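PDB 6L1O: aminotransferase from Bacillus subtilis, which is a pyridoxal-phosphate-dependent aminotransferase encoded in the operon for biosynthesis of the dipeptide antibiotic bacilysin. Local coordinates for residues L115-N125 / I135-P146. Residues are numbered along the deposited sequence; the frame is centred on the assembly and turned at random.
Sequences LNPGDIALVPN and ITMARAELYEMP
The CD1 methyl of Ile135 settles into the notch formed by Ala121 CB and Val123 CG2. Ile135 CD1 lies 3.4 Å from Val123 CG2, closer than usual for two carbons, and also presses against Ala121 CB. Val123 CG1 stands anti to the backbone N (chi1 177°), which puts CG2 beside that N, where Ile135 and Leu142 both meet it. Leu142 reaches Val123 at about a right angle, its CD1 3.7 Å from CG2. Leu115 CD1 touches both Ile135 CG1 and Ala140 CB.

On the sheet face of Ile120, Leu122 and Pro124 the bumps lie differently. Tyr143 CB rests 3.7 Å from Ile120 CG2. Its ring runs alongside Leu122, with CD2 of the tyrosine 3.5 Å from CD2 of the leucine. The extended Glu141 chain lies flank to flank with Ile120. Met145 bends at chi3 (-72°), and its CE comes 3.9 Å from Pro124 CD.

Between the two faces, strands 120-125 and 141-146 run parallel and bond by their backbones. The ladder begins with Glu141 N on Asp119 O and ends with Asn125 N on Met145 O. Helix 130-137 links the strands in a beta-alpha-beta crossover, and a Schellman motif at Arg139 ends it. Gly118 N then bonds Arg139 O at 3.0 Å. Strand 141-146 is the outermost of its mixed sheet within the chain, part of the cofactor-binding fold; the Pro124 side chain is about 9 Å from the bound pyridoxal phosphate.

Asn125 ND2 makes a weak bond to Glu144 OE1 at 3.0 Å. Asn125 OD1 accepts a bond from Asn361 N and ND2 also bonds Ser360 OG, joining the strand end to residues 360-361. Backbone bonds thus hold the register, and apolar contacts fill both faces. Glu141 and Glu144 are exposed; the one side-chain bond across the contact is weak and probably adds little.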
ATOM      1  N   LEU B 115       0.827   1.831 -18.216  1.00 23.56           N
ATOM      2  CA  LEU B 115      -0.335   2.038 -19.048  1.00 23.91           C
ATOM      3  C   LEU B 115      -0.808   3.480 -18.999  1.00 25.36           C
ATOM      4  O   LEU B 115      -0.957   4.063 -17.914  1.00 22.95           O
ATOM      5  CB  LEU B 115      -1.488   1.110 -18.641  1.00 23.13           C
ATOM      6  CG  LEU B 115      -1.601  -0.315 -19.105  1.00 25.00           C
ATOM      7  CD1 LEU B 115      -2.759  -1.037 -18.395  1.00 24.01           C
ATOM      8  CD2 LEU B 115      -1.812  -0.428 -20.620  1.00 26.49           C
ATOM      9  N   ASN B 116      -1.049   4.050 -20.175  1.00 24.01           N
ATOM     10  CA  ASN B 116      -1.687   5.384 -20.293  1.00 23.18           C
ATOM     11  C   ASN B 116      -3.136   5.251 -20.605  1.00 24.11           C
ATOM     12  O   ASN B 116      -3.561   4.246 -21.154  1.00 23.49           O
ATOM     13  CB  ASN B 116      -1.041   6.198 -21.435  1.00 26.42           C
ATOM     14  CG  ASN B 116       0.339   6.652 -21.105  1.00 26.93           C
ATOM     15  OD1 ASN B 116       0.578   7.138 -19.995  1.00 28.31           O
ATOM     16  ND2 ASN B 116       1.267   6.556 -22.070  1.00 27.08           N
ATOM     17  N   PRO B 117      -3.923   6.235 -20.227  1.00 23.78           N
ATOM     18  CA  PRO B 117      -5.328   6.198 -20.549  1.00 26.15           C
ATOM     19  C   PRO B 117      -5.389   5.955 -22.037  1.00 26.78           C
ATOM     20  O   PRO B 117      -4.583   6.439 -22.779  1.00 36.18           O
ATOM     21  CB  PRO B 117      -5.791   7.598 -20.169  1.00 26.58           C
ATOM     22  CG  PRO B 117      -4.948   7.898 -19.019  1.00 27.23           C
ATOM     23  CD  PRO B 117      -3.608   7.433 -19.468  1.00 26.10           C
ATOM     24  N   GLY B 118      -6.309   5.127 -22.444  1.00 26.16           N
ATOM     25  CA  GLY B 118      -6.427   4.792 -23.842  1.00 36.18           C
ATOM     26  C   GLY B 118      -5.565   3.693 -24.413  1.00 33.69           C
ATOM     27  O   GLY B 118      -5.854   3.238 -25.456  1.00 30.95           O
ATOM     28  N   ASP B 119      -4.521   3.270 -23.734  1.00 29.29           N
ATOM     29  CA  ASP B 119      -3.707   2.168 -24.186  1.00 27.42           C
ATOM     30  C   ASP B 119      -4.534   0.852 -24.054  1.00 23.22           C
ATOM     31  O   ASP B 119      -5.486   0.796 -23.358  1.00 25.77           O
ATOM     32  CB  ASP B 119      -2.453   2.033 -23.311  1.00 25.90           C
ATOM     33  CG  ASP B 119      -1.371   3.060 -23.604  1.00 31.62           C
ATOM     34  OD1 ASP B 119      -1.445   3.754 -24.602  1.00 30.10           O
ATOM     35  OD2 ASP B 119      -0.403   3.149 -22.835  1.00 31.90           O
ATOM     36  N   ILE B 120      -4.122  -0.186 -24.731  1.00 24.92           N
ATOM     37  CA  ILE B 120      -4.727  -1.497 -24.638  1.00 27.73           C
ATOM     38  C   ILE B 120      -3.861  -2.357 -23.736  1.00 24.50           C
ATOM     39  O   ILE B 120      -2.635  -2.315 -23.834  1.00 20.94           O
ATOM     40  CB  ILE B 120      -4.896  -2.155 -26.028  1.00 28.17           C
ATOM     41  CG1 ILE B 120      -6.176  -1.612 -26.670  1.00 31.72           C
ATOM     42  CG2 ILE B 120      -4.957  -3.677 -25.931  1.00 30.37           C
ATOM     43  CD1 ILE B 120      -6.370  -1.936 -28.139  1.00 34.31           C
ATOM     44  N   ALA B 121      -4.512  -3.149 -22.875  1.00 24.54           N
ATOM     45  CA  ALA B 121      -3.839  -4.208 -22.114  1.00 23.39           C
ATOM     46  C   ALA B 121      -4.377  -5.572 -22.604  1.00 21.50           C
ATOM     47  O   ALA B 121      -5.583  -5.765 -22.703  1.00 24.38           O
ATOM     48  CB  ALA B 121      -4.079  -4.036 -20.630  1.00 19.63           C
ATOM     49  N   LEU B 122      -3.471  -6.452 -22.958  1.00 21.45           N
ATOM     50  CA  LEU B 122      -3.798  -7.804 -23.332  1.00 20.93           C
ATOM     51  C   LEU B 122      -3.940  -8.683 -22.072  1.00 22.19           C
ATOM     52  O   LEU B 122      -2.951  -8.829 -21.326  1.00 17.91           O
ATOM     53  CB  LEU B 122      -2.707  -8.376 -24.212  1.00 21.03           C
ATOM     54  CG  LEU B 122      -2.490  -7.682 -25.575  1.00 23.82           C
ATOM     55  CD1 LEU B 122      -1.141  -8.043 -26.151  1.00 22.80           C
ATOM     56  CD2 LEU B 122      -3.610  -8.087 -26.487  1.00 25.12           C
ATOM     57  N   VAL B 123      -5.124  -9.269 -21.878  1.00 21.62           N
ATOM     58  CA  VAL B 123      -5.450 -10.018 -20.688  1.00 21.15           C
ATOM     59  C   VAL B 123      -6.013 -11.393 -21.036  1.00 21.16           C
ATOM     60  O   VAL B 123      -6.891 -11.513 -21.884  1.00 19.17           O
ATOM     61  CB  VAL B 123      -6.498  -9.277 -19.806  1.00 24.35           C
ATOM     62  CG1 VAL B 123      -6.891 -10.093 -18.589  1.00 28.25           C
ATOM     63  CG2 VAL B 123      -5.965  -7.941 -19.339  1.00 24.72           C
ATOM     64  N   PRO B 124      -5.515 -12.446 -20.359  1.00 21.01           N
ATOM     65  CA  PRO B 124      -6.039 -13.801 -20.629  1.00 19.29           C
ATOM     66  C   PRO B 124      -7.474 -14.002 -20.177  1.00 18.94           C
ATOM     67  O   PRO B 124      -7.945 -13.438 -19.172  1.00 16.20           O
ATOM     68  CB  PRO B 124      -5.029 -14.722 -19.874  1.00 17.96           C
ATOM     69  CG  PRO B 124      -4.494 -13.871 -18.834  1.00 18.62           C
ATOM     70  CD  PRO B 124      -4.394 -12.488 -19.404  1.00 20.53           C
ATOM     71  N   ASN B 125      -8.193 -14.843 -20.932  1.00 19.90           N
ATOM     72  CA  ASN B 125      -9.584 -15.213 -20.624  1.00 19.20           C
ATOM     73  C   ASN B 125      -9.613 -16.745 -20.773  1.00 19.74           C
ATOM     74  O   ASN B 125      -9.513 -17.268 -21.892  1.00 17.99           O
ATOM     75  CB  ASN B 125     -10.557 -14.481 -21.558  1.00 21.19           C
ATOM     76  CG  ASN B 125     -11.995 -14.848 -21.355  1.00 21.88           C
ATOM     77  OD1 ASN B 125     -12.364 -15.610 -20.480  1.00 20.10           O
ATOM     78  ND2 ASN B 125     -12.850 -14.308 -22.205  1.00 23.84           N
ATOM     79  N   ILE B 135      -6.172  -1.990 -14.682  1.00 21.09           N
ATOM     80  CA  ILE B 135      -6.316  -1.566 -16.049  1.00 22.52           C
ATOM     81  C   ILE B 135      -7.398  -0.486 -16.130  1.00 22.54           C
ATOM     82  O   ILE B 135      -7.215   0.540 -16.836  1.00 24.28           O
ATOM     83  CB  ILE B 135      -6.662  -2.753 -16.944  1.00 24.87           C
ATOM     84  CG1 ILE B 135      -5.437  -3.661 -17.056  1.00 23.17           C
ATOM     85  CG2 ILE B 135      -7.096  -2.267 -18.339  1.00 27.48           C
ATOM     86  CD1 ILE B 135      -5.720  -4.989 -17.711  1.00 23.04           C
ATOM     87  N   THR B 136      -8.504  -0.709 -15.422  1.00 22.22           N
ATOM     88  CA  THR B 136      -9.619   0.226 -15.442  1.00 23.21           C
ATOM     89  C   THR B 136      -9.214   1.531 -14.736  1.00 26.22           C
ATOM     90  O   THR B 136      -9.509   2.601 -15.208  1.00 23.48           O
ATOM     91  CB  THR B 136     -10.866  -0.357 -14.808  1.00 25.95           C
ATOM     92  OG1 THR B 136     -11.175  -1.626 -15.435  1.00 25.33           O
ATOM     93  CG2 THR B 136     -12.045   0.565 -14.994  1.00 30.08           C
ATOM     94  N   MET B 137      -8.521   1.422 -13.618  1.00 21.52           N
ATOM     95  CA  MET B 137      -8.020   2.574 -12.901  1.00 22.54           C
ATOM     96  C   MET B 137      -6.940   3.347 -13.621  1.00 23.81           C
ATOM     97  O   MET B 137      -6.735   4.516 -13.297  1.00 32.82           O
ATOM     98  CB  MET B 137      -7.501   2.170 -11.519  1.00 21.64           C
ATOM     99  CG  MET B 137      -8.641   1.656 -10.651  1.00 24.72           C
ATOM    100  SD  MET B 137      -7.991   0.722  -9.232  1.00 27.57           S
ATOM    101  CE  MET B 137      -7.639   2.073  -8.124  1.00 25.78           C
ATOM    102  N   ALA B 138      -6.266   2.720 -14.570  1.00 23.32           N
ATOM    103  CA  ALA B 138      -5.359   3.399 -15.479  1.00 23.94           C
ATOM    104  C   ALA B 138      -6.139   4.035 -16.672  1.00 26.75           C
ATOM    105  O   ALA B 138      -5.525   4.664 -17.527  1.00 23.12           O
ATOM    106  CB  ALA B 138      -4.311   2.439 -16.025  1.00 22.42           C
ATOM    107  N   ARG B 139      -7.451   3.813 -16.708  1.00 23.87           N
ATOM    108  CA  ARG B 139      -8.329   4.286 -17.788  1.00 27.12           C
ATOM    109  C   ARG B 139      -7.964   3.675 -19.138  1.00 31.26           C
ATOM    110  O   ARG B 139      -8.146   4.289 -20.175  1.00 29.38           O
ATOM    111  CB  ARG B 139      -8.323   5.826 -17.847  1.00 28.94           C
ATOM    112  CG  ARG B 139      -8.542   6.497 -16.497  1.00 30.19           C
ATOM    113  CD  ARG B 139      -8.336   8.009 -16.581  1.00 41.00           C
ATOM    114  NE  ARG B 139      -9.409   8.743 -15.857  1.00 44.71           N
ATOM    115  CZ  ARG B 139      -9.316   9.220 -14.608  1.00 46.16           C
ATOM    116  NH1 ARG B 139      -8.182   9.094 -13.914  1.00 48.00           N
ATOM    117  NH2 ARG B 139     -10.351   9.843 -14.054  1.00 39.25           N
ATOM    118  N   ALA B 140      -7.450   2.446 -19.137  1.00 25.84           N
ATOM    119  CA  ALA B 140      -7.023   1.771 -20.354  1.00 24.34           C
ATOM    120  C   ALA B 140      -8.055   0.755 -20.810  1.00 25.33           C
ATOM    121  O   ALA B 140      -9.006   0.475 -20.085  1.00 28.83           O
ATOM    122  CB  ALA B 140      -5.712   1.106 -20.104  1.00 27.82           C
ATOM    123  N   GLU B 141      -7.866   0.218 -22.005  1.00 27.03           N
ATOM    124  CA  GLU B 141      -8.804  -0.705 -22.641  1.00 32.48           C
ATOM    125  C   GLU B 141      -8.296  -2.145 -22.564  1.00 33.99           C
ATOM    126  O   GLU B 141      -7.129  -2.392 -22.708  1.00 28.49           O
ATOM    127  CB  GLU B 141      -8.980  -0.327 -24.111  1.00 38.34           C
ATOM    128  CG  GLU B 141      -9.939  -1.233 -24.890  1.00 46.12           C
ATOM    129  CD  GLU B 141      -9.797  -1.092 -26.404  1.00 54.10           C
ATOM    130  OE1 GLU B 141      -9.132  -0.127 -26.888  1.00 61.08           O
ATOM    131  OE2 GLU B 141     -10.363  -1.955 -27.107  1.00 58.28           O
ATOM    132  N   LEU B 142      -9.202  -3.084 -22.355  1.00 35.50           N
ATOM    133  CA  LEU B 142      -8.849  -4.485 -22.299  1.00 34.53           C
ATOM    134  C   LEU B 142      -9.072  -5.194 -23.639  1.00 31.08           C
ATOM    135  O   LEU B 142     -10.108  -4.993 -24.288  1.00 35.19           O
ATOM    136  CB  LEU B 142      -9.665  -5.129 -21.188  1.00 41.26           C
ATOM    137  CG  LEU B 142      -9.648  -6.645 -21.110  1.00 43.43           C
ATOM    138  CD1 LEU B 142      -9.520  -7.081 -19.660  1.00 48.47           C
ATOM    139  CD2 LEU B 142     -10.910  -7.219 -21.742  1.00 42.21           C
ATOM    140  N   TYR B 143      -8.092  -5.992 -24.052  1.00 30.31           N
ATOM    141  CA  TYR B 143      -8.227  -6.887 -25.192  1.00 29.25           C
ATOM    142  C   TYR B 143      -7.952  -8.312 -24.731  1.00 25.38           C
ATOM    143  O   TYR B 143      -6.881  -8.592 -24.204  1.00 29.37           O
ATOM    144  CB  TYR B 143      -7.288  -6.465 -26.327  1.00 31.41           C
ATOM    145  CG  TYR B 143      -7.450  -7.276 -27.596  1.00 33.72           C
ATOM    146  CD1 TYR B 143      -8.306  -6.843 -28.633  1.00 42.29           C
ATOM    147  CD2 TYR B 143      -6.792  -8.499 -27.766  1.00 36.54           C
ATOM    148  CE1 TYR B 143      -8.471  -7.601 -29.808  1.00 40.98           C
ATOM    149  CE2 TYR B 143      -6.975  -9.268 -28.935  1.00 35.30           C
ATOM    150  CZ  TYR B 143      -7.805  -8.810 -29.946  1.00 37.30           C
ATOM    151  OH  TYR B 143      -7.951  -9.556 -31.104  1.00 39.32           O
ATOM    152  N   GLU B 144      -8.909  -9.219 -24.949  1.00 27.22           N
ATOM    153  CA  GLU B 144      -8.817 -10.613 -24.464  1.00 26.99           C
ATOM    154  C   GLU B 144      -7.904 -11.545 -25.268  1.00 27.54           C
ATOM    155  O   GLU B 144      -7.885 -11.513 -26.505  1.00 27.07           O
ATOM    156  CB  GLU B 144     -10.199 -11.203 -24.348  1.00 29.65           C
ATOM    157  CG  GLU B 144     -11.057 -10.517 -23.320  1.00 32.96           C
ATOM    158  CD  GLU B 144     -12.474 -11.035 -23.250  1.00 40.11           C
ATOM    159  OE1 GLU B 144     -12.835 -11.950 -24.016  1.00 49.21           O
ATOM    160  OE2 GLU B 144     -13.251 -10.535 -22.403  1.00 47.80           O
ATOM    161  N   MET B 145      -7.103 -12.344 -24.564  1.00 24.69           N
ATOM    162  CA  MET B 145      -6.391 -13.456 -25.157  1.00 20.57           C
ATOM    163  C   MET B 145      -7.038 -14.739 -24.654  1.00 22.62           C
ATOM    164  O   MET B 145      -6.907 -15.075 -23.495  1.00 20.46           O
ATOM    165  CB  MET B 145      -4.916 -13.448 -24.821  1.00 23.04           C
ATOM    166  CG  MET B 145      -4.167 -12.146 -25.091  1.00 22.00           C
ATOM    167  SD  MET B 145      -2.417 -12.363 -24.684  1.00 26.33           S
ATOM    168  CE  MET B 145      -2.545 -12.407 -22.893  1.00 24.42           C
ATOM    169  N   PRO B 146      -7.778 -15.457 -25.528  1.00 24.51           N
ATOM    170  CA  PRO B 146      -8.507 -16.622 -25.041  1.00 22.54           C
ATOM    171  C   PRO B 146      -7.588 -17.820 -24.743  1.00 21.89           C
ATOM    172  O   PRO B 146      -6.635 -18.119 -25.486  1.00 21.92           O
ATOM    173  CB  PRO B 146      -9.481 -16.918 -26.172  1.00 25.48           C
ATOM    174  CG  PRO B 146      -8.863 -16.361 -27.368  1.00 28.93           C
ATOM    175  CD  PRO B 146      -8.145 -15.125 -26.927  1.00 29.08           C
TER